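Long-range contact in chitin elicitor receptor kinase 1 (PDB 4EBY), which probably perceives chitin oligomers at the plant cell surface through LysM modules and, once dimerised by chitin, activates immune signalling: residues S161-N172 against V184-F195. Sequence-based numbering, arbitrary orientation.
Sequences SGVSADILQRYN and VYVPGRDPNGAF
N172 sets its carboxamide against the edge strand 184-187 and pairs with both polar backbone atoms of Y185. OD1 accepts a hydrogen bond from Y185 N (2.8 Å), and ND2 donates one to Y185 O (2.9 Å), that oxygen lying exactly in the amide plane. Asparagine suits the place because its flat end offers acceptor and donor side by side, much as a neighbouring strand would. With CG anti to its own carbonyl carbon (chi1 -64°), the amide also turns its second N-H back to L168 O, so three bonds fix its rotation.

Further along the strand, P187 points its ring at the helix: CD meets L168 CD2 at 3.7 Å, CB and CG rest on V163 CG2, and CG approaches Y171 CE2. The compact ring fits among branched and aromatic neighbours, while F140 and F143 add further cover. V186 CG1 reaches S161 CB at 3.6 Å.

Beyond the strand, the CZ corner of F195 lies over the centre of the R189 guanidinium, 3.5 Å above its plane, and touches V163 CG2. R189 NH1 binds G193 O. G162, first to leave helical angles after helix 154-161, has a positive phi easy for glycine; a side chain there would hit R189 NH2.

This beta-alpha-alpha-beta LysM module (143-147, 154-161, 165-171, 183-187) thus joins helices to edge strand through a buried, directly bonded asparagine, whereas exposed R189 reaches S161 O and G162 O mostly through water.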
ATOM      1  N   SER A 161      -5.094  12.045  -8.656  1.00 32.49           N
ATOM      2  CA  SER A 161      -3.751  12.178  -8.098  1.00 28.14           C
ATOM      3  C   SER A 161      -3.163  13.565  -8.349  1.00 31.24           C
ATOM      4  O   SER A 161      -2.298  14.021  -7.610  1.00 35.45           O
ATOM      5  CB  SER A 161      -2.819  11.124  -8.695  1.00 29.99           C
ATOM      6  OG  SER A 161      -2.586  11.404 -10.069  1.00 26.12           O
ATOM      7  N   GLY A 162      -3.619  14.226  -9.404  1.00 32.50           N
ATOM      8  CA  GLY A 162      -3.061  15.511  -9.787  1.00 38.26           C
ATOM      9  C   GLY A 162      -1.738  15.358 -10.519  1.00 40.30           C
ATOM     10  O   GLY A 162      -0.952  16.305 -10.609  1.00 32.76           O
ATOM     11  N   VAL A 163      -1.498  14.154 -11.035  1.00 31.07           N
ATOM     12  CA  VAL A 163      -0.298  13.849 -11.808  1.00 32.05           C
ATOM     13  C   VAL A 163      -0.722  13.558 -13.244  1.00 26.64           C
ATOM     14  O   VAL A 163      -1.752  12.924 -13.466  1.00 30.12           O
ATOM     15  CB  VAL A 163       0.435  12.605 -11.216  1.00 27.70           C
ATOM     16  CG1 VAL A 163       1.634  12.223 -12.072  1.00 26.00           C
ATOM     17  CG2 VAL A 163       0.887  12.878  -9.793  1.00 29.20           C
ATOM     18  N   SER A 164       0.054  14.022 -14.220  1.00 27.25           N
ATOM     19  CA  SER A 164      -0.316  13.827 -15.618  1.00 27.79           C
ATOM     20  C   SER A 164      -0.341  12.348 -15.987  1.00 30.76           C
ATOM     21  O   SER A 164       0.416  11.549 -15.440  1.00 27.96           O
ATOM     22  CB  SER A 164       0.619  14.589 -16.560  1.00 32.38           C
ATOM     23  OG  SER A 164       1.813  13.868 -16.810  1.00 35.75           O
ATOM     24  N   ALA A 165      -1.223  11.994 -16.916  1.00 29.02           N
ATOM     25  CA  ALA A 165      -1.332  10.616 -17.394  1.00 29.62           C
ATOM     26  C   ALA A 165      -0.035  10.078 -17.999  1.00 28.63           C
ATOM     27  O   ALA A 165       0.291   8.909 -17.818  1.00 27.50           O
ATOM     28  CB  ALA A 165      -2.469  10.487 -18.401  1.00 29.28           C
ATOM     29  N   ASP A 166       0.701  10.912 -18.729  1.00 28.92           N
ATOM     30  CA  ASP A 166       1.952  10.450 -19.336  1.00 29.78           C
ATOM     31  C   ASP A 166       2.991  10.108 -18.273  1.00 28.51           C
ATOM     32  O   ASP A 166       3.711   9.119 -18.408  1.00 25.90           O
ATOM     33  CB  ASP A 166       2.520  11.473 -20.339  1.00 28.87           C
ATOM     34  CG  ASP A 166       3.856  11.035 -20.932  1.00 38.60           C
ATOM     35  OD1 ASP A 166       3.882  10.019 -21.666  1.00 39.09           O
ATOM     36  OD2 ASP A 166       4.884  11.694 -20.657  1.00 42.11           O
ATOM     37  N   ILE A 167       3.079  10.928 -17.226  1.00 25.39           N
ATOM     38  CA  ILE A 167       4.007  10.648 -16.130  1.00 22.78           C
ATOM     39  C   ILE A 167       3.598   9.341 -15.429  1.00 24.23           C
ATOM     40  O   ILE A 167       4.438   8.465 -15.193  1.00 23.96           O
ATOM     41  CB  ILE A 167       4.094  11.817 -15.126  1.00 24.98           C
ATOM     42  CG1 ILE A 167       4.786  13.017 -15.771  1.00 31.23           C
ATOM     43  CG2 ILE A 167       4.857  11.406 -13.873  1.00 27.95           C
ATOM     44  CD1 ILE A 167       6.197  12.732 -16.188  1.00 37.22           C
ATOM     45  N   LEU A 168       2.310   9.199 -15.116  1.00 21.99           N
ATOM     46  CA  LEU A 168       1.834   7.969 -14.483  1.00 22.29           C
ATOM     47  C   LEU A 168       2.172   6.744 -15.317  1.00 20.56           C
ATOM     48  O   LEU A 168       2.600   5.722 -14.787  1.00 21.77           O
ATOM     49  CB  LEU A 168       0.326   8.006 -14.261  1.00 23.01           C
ATOM     50  CG  LEU A 168      -0.158   8.940 -13.160  1.00 23.27           C
ATOM     51  CD1 LEU A 168      -1.678   8.934 -13.149  1.00 27.00           C
ATOM     52  CD2 LEU A 168       0.400   8.534 -11.782  1.00 24.24           C
ATOM     53  N   GLN A 169       1.970   6.834 -16.628  1.00 22.28           N
ATOM     54  CA  GLN A 169       2.251   5.681 -17.472  1.00 19.39           C
ATOM     55  C   GLN A 169       3.739   5.372 -17.498  1.00 23.24           C
ATOM     56  O   GLN A 169       4.133   4.206 -17.502  1.00 24.64           O
ATOM     57  CB  GLN A 169       1.752   5.909 -18.903  1.00 21.30           C
ATOM     58  CG  GLN A 169       1.699   4.628 -19.740  1.00 22.38           C
ATOM     59  CD  GLN A 169       0.661   3.646 -19.211  1.00 23.05           C
ATOM     60  OE1 GLN A 169      -0.535   3.784 -19.488  1.00 24.45           O
ATOM     61  NE2 GLN A 169       1.116   2.639 -18.473  1.00 19.14           N
ATOM     62  N   ARG A 170       4.568   6.411 -17.535  1.00 21.82           N
ATOM     63  CA  ARG A 170       6.018   6.218 -17.585  1.00 21.39           C
ATOM     64  C   ARG A 170       6.539   5.558 -16.305  1.00 20.16           C
ATOM     65  O   ARG A 170       7.531   4.827 -16.340  1.00 24.15           O
ATOM     66  CB  ARG A 170       6.754   7.545 -17.831  1.00 23.85           C
ATOM     67  CG  ARG A 170       6.669   8.091 -19.252  1.00 27.29           C
ATOM     68  CD  ARG A 170       7.357   9.470 -19.299  1.00 27.51           C
ATOM     69  NE  ARG A 170       7.361  10.111 -20.615  1.00 34.74           N
ATOM     70  CZ  ARG A 170       8.376  10.043 -21.479  1.00 40.33           C
ATOM     71  NH1 ARG A 170       9.468   9.358 -21.169  1.00 38.64           N
ATOM     72  NH2 ARG A 170       8.307  10.662 -22.656  1.00 40.59           N
ATOM     73  N   TYR A 171       5.886   5.821 -15.177  1.00 20.64           N
ATOM     74  CA  TYR A 171       6.260   5.147 -13.927  1.00 18.28           C
ATOM     75  C   TYR A 171       5.800   3.691 -13.902  1.00 21.82           C
ATOM     76  O   TYR A 171       6.234   2.907 -13.063  1.00 22.98           O
ATOM     77  CB  TYR A 171       5.639   5.863 -12.725  1.00 18.48           C
ATOM     78  CG  TYR A 171       6.396   7.092 -12.266  1.00 21.43           C
ATOM     79  CD1 TYR A 171       7.754   7.033 -11.951  1.00 22.51           C
ATOM     80  CD2 TYR A 171       5.749   8.308 -12.136  1.00 22.67           C
ATOM     81  CE1 TYR A 171       8.437   8.180 -11.509  1.00 21.00           C
ATOM     82  CE2 TYR A 171       6.419   9.442 -11.694  1.00 22.07           C
ATOM     83  CZ  TYR A 171       7.753   9.365 -11.377  1.00 21.51           C
ATOM     84  OH  TYR A 171       8.395  10.512 -10.943  1.00 22.26           O
ATOM     85  N   ASN A 172       4.892   3.344 -14.804  1.00 19.78           N
ATOM     86  CA  ASN A 172       4.252   2.034 -14.777  1.00 19.74           C
ATOM     87  C   ASN A 172       4.185   1.530 -16.204  1.00 18.40           C
ATOM     88  O   ASN A 172       3.099   1.346 -16.767  1.00 20.75           O
ATOM     89  CB  ASN A 172       2.856   2.147 -14.173  1.00 18.43           C
ATOM     90  CG  ASN A 172       2.889   2.587 -12.722  1.00 18.19           C
ATOM     91  OD1 ASN A 172       3.134   1.767 -11.832  1.00 17.88           O
ATOM     92  ND2 ASN A 172       2.664   3.885 -12.470  1.00 18.19           N
ATOM     93  N   VAL A 184      -0.160  -0.313  -9.248  1.00 16.25           N
ATOM     94  CA  VAL A 184       0.595   0.739  -9.947  1.00 15.11           C
ATOM     95  C   VAL A 184       1.152   1.670  -8.878  1.00 16.36           C
ATOM     96  O   VAL A 184       0.640   1.704  -7.761  1.00 17.35           O
ATOM     97  CB  VAL A 184      -0.254   1.550 -10.948  1.00 17.16           C
ATOM     98  CG1 VAL A 184      -0.648   0.687 -12.157  1.00 19.24           C
ATOM     99  CG2 VAL A 184      -1.467   2.208 -10.261  1.00 16.63           C
ATOM    100  N   TYR A 185       2.208   2.405  -9.226  1.00 16.34           N
ATOM    101  CA  TYR A 185       2.819   3.361  -8.313  1.00 17.36           C
ATOM    102  C   TYR A 185       2.437   4.773  -8.743  1.00 17.46           C
ATOM    103  O   TYR A 185       2.647   5.159  -9.896  1.00 20.13           O
ATOM    104  CB  TYR A 185       4.336   3.199  -8.320  1.00 18.15           C
ATOM    105  CG  TYR A 185       4.785   1.818  -7.900  1.00 17.50           C
ATOM    106  CD1 TYR A 185       4.628   1.388  -6.595  1.00 18.26           C
ATOM    107  CD2 TYR A 185       5.373   0.955  -8.812  1.00 23.62           C
ATOM    108  CE1 TYR A 185       5.028   0.130  -6.209  1.00 21.68           C
ATOM    109  CE2 TYR A 185       5.783  -0.296  -8.438  1.00 25.88           C
ATOM    110  CZ  TYR A 185       5.608  -0.702  -7.132  1.00 28.74           C
ATOM    111  OH  TYR A 185       6.020  -1.960  -6.756  1.00 35.03           O
ATOM    112  N   VAL A 186       1.858   5.528  -7.810  1.00 16.17           N
ATOM    113  CA  VAL A 186       1.317   6.860  -8.097  1.00 18.99           C
ATOM    114  C   VAL A 186       1.983   7.857  -7.153  1.00 18.77           C
ATOM    115  O   VAL A 186       1.971   7.639  -5.949  1.00 17.94           O
ATOM    116  CB  VAL A 186      -0.204   6.856  -7.804  1.00 21.76           C
ATOM    117  CG1 VAL A 186      -0.820   8.262  -8.009  1.00 21.24           C
ATOM    118  CG2 VAL A 186      -0.917   5.777  -8.653  1.00 20.20           C
ATOM    119  N   PRO A 187       2.556   8.960  -7.673  1.00 16.75           N
ATOM    120  CA  PRO A 187       3.155   9.938  -6.746  1.00 15.91           C
ATOM    121  C   PRO A 187       2.166  10.386  -5.693  1.00 19.12           C
ATOM    122  O   PRO A 187       0.990  10.604  -5.998  1.00 19.48           O
ATOM    123  CB  PRO A 187       3.482  11.130  -7.664  1.00 17.36           C
ATOM    124  CG  PRO A 187       3.735  10.504  -8.996  1.00 20.46           C
ATOM    125  CD  PRO A 187       2.738   9.353  -9.088  1.00 20.97           C
ATOM    126  N   GLY A 188       2.631  10.476  -4.451  1.00 17.61           N
ATOM    127  CA  GLY A 188       1.784  10.935  -3.362  1.00 16.26           C
ATOM    128  C   GLY A 188       2.275  12.220  -2.737  1.00 19.13           C
ATOM    129  O   GLY A 188       3.409  12.651  -2.941  1.00 19.89           O
ATOM    130  N   ARG A 189       1.390  12.814  -1.937  1.00 20.58           N
ATOM    131  CA  ARG A 189       1.631  14.106  -1.300  1.00 24.03           C
ATOM    132  C   ARG A 189       1.982  13.946   0.170  1.00 25.64           C
ATOM    133  O   ARG A 189       1.626  12.951   0.806  1.00 21.62           O
ATOM    134  CB  ARG A 189       0.373  14.964  -1.418  1.00 22.69           C
ATOM    135  CG  ARG A 189      -0.024  15.274  -2.845  1.00 24.79           C
ATOM    136  CD  ARG A 189      -1.384  15.945  -2.898  1.00 31.43           C
ATOM    137  NE  ARG A 189      -1.892  16.099  -4.260  1.00 35.44           N
ATOM    138  CZ  ARG A 189      -1.650  17.155  -5.027  1.00 34.42           C
ATOM    139  NH1 ARG A 189      -0.886  18.142  -4.577  1.00 38.27           N
ATOM    140  NH2 ARG A 189      -2.170  17.228  -6.248  1.00 34.69           N
ATOM    141  N   ASP A 190       2.677  14.932   0.720  1.00 21.88           N
ATOM    142  CA  ASP A 190       2.951  14.948   2.149  1.00 21.60           C
ATOM    143  C   ASP A 190       1.685  15.445   2.871  1.00 19.77           C
ATOM    144  O   ASP A 190       0.694  15.750   2.210  1.00 25.41           O
ATOM    145  CB  ASP A 190       4.218  15.771   2.443  1.00 22.35           C
ATOM    146  CG  ASP A 190       4.023  17.275   2.249  1.00 25.56           C
ATOM    147  OD1 ASP A 190       2.871  17.748   2.129  1.00 26.07           O
ATOM    148  OD2 ASP A 190       5.049  17.988   2.234  1.00 29.82           O
ATOM    149  N   PRO A 191       1.683  15.451   4.214  1.00 21.84           N
ATOM    150  CA  PRO A 191       0.466  15.794   4.968  1.00 24.18           C
ATOM    151  C   PRO A 191      -0.096  17.179   4.642  1.00 28.67           C
ATOM    152  O   PRO A 191      -1.278  17.427   4.886  1.00 30.51           O
ATOM    153  CB  PRO A 191       0.930  15.732   6.424  1.00 23.58           C
ATOM    154  CG  PRO A 191       2.045  14.715   6.404  1.00 19.81           C
ATOM    155  CD  PRO A 191       2.775  15.021   5.102  1.00 20.43           C
ATOM    156  N   ASN A 192       0.734  18.056   4.084  1.00 24.18           N
ATOM    157  CA  ASN A 192       0.306  19.409   3.706  1.00 28.66           C
ATOM    158  C   ASN A 192      -0.102  19.551   2.244  1.00 31.71           C
ATOM    159  O   ASN A 192      -0.437  20.648   1.787  1.00 34.56           O
ATOM    160  CB  ASN A 192       1.432  20.395   3.976  1.00 28.11           C
ATOM    161  CG  ASN A 192       1.776  20.482   5.432  1.00 35.66           C
ATOM    162  OD1 ASN A 192       0.888  20.536   6.286  1.00 38.28           O
ATOM    163  ND2 ASN A 192       3.067  20.464   5.736  1.00 43.46           N
ATOM    164  N   GLY A 193      -0.039  18.454   1.500  1.00 28.72           N
ATOM    165  CA  GLY A 193      -0.462  18.465   0.112  1.00 29.66           C
ATOM    166  C   GLY A 193       0.606  18.752  -0.928  1.00 30.22           C
ATOM    167  O   GLY A 193       0.292  18.839  -2.106  1.00 35.74           O
ATOM    168  N   ALA A 194       1.863  18.892  -0.513  1.00 27.55           N
ATOM    169  CA  ALA A 194       2.954  19.087  -1.469  1.00 25.80           C
ATOM    170  C   ALA A 194       3.533  17.738  -1.890  1.00 21.92           C
ATOM    171  O   ALA A 194       3.554  16.800  -1.097  1.00 22.68           O
ATOM    172  CB  ALA A 194       4.041  19.937  -0.852  1.00 33.54           C
ATOM    173  N   PHE A 195       4.017  17.648  -3.124  1.00 23.66           N
ATOM    174  CA  PHE A 195       4.722  16.446  -3.562  1.00 22.88           C
ATOM    175  C   PHE A 195       6.184  16.544  -3.130  1.00 24.74           C
ATOM    176  O   PHE A 195       6.904  17.450  -3.570  1.00 25.98           O
ATOM    177  CB  PHE A 195       4.693  16.322  -5.098  1.00 20.50           C
ATOM    178  CG  PHE A 195       3.336  15.979  -5.673  1.00 23.67           C
ATOM    179  CD1 PHE A 195       2.833  14.688  -5.594  1.00 23.10           C
ATOM    180  CD2 PHE A 195       2.581  16.939  -6.325  1.00 31.57           C
ATOM    181  CE1 PHE A 195       1.596  14.370  -6.123  1.00 25.35           C
ATOM    182  CE2 PHE A 195       1.347  16.621  -6.869  1.00 30.11           C
ATOM    183  CZ  PHE A 195       0.856  15.339  -6.767  1.00 27.85           C
TER
HETATM  184  O   HOH W   1      -2.854  13.617  -5.038  1.00 45.95           O
HETATM  185  O   HOH W   2      -1.047  18.648  -8.945  1.00 56.21           O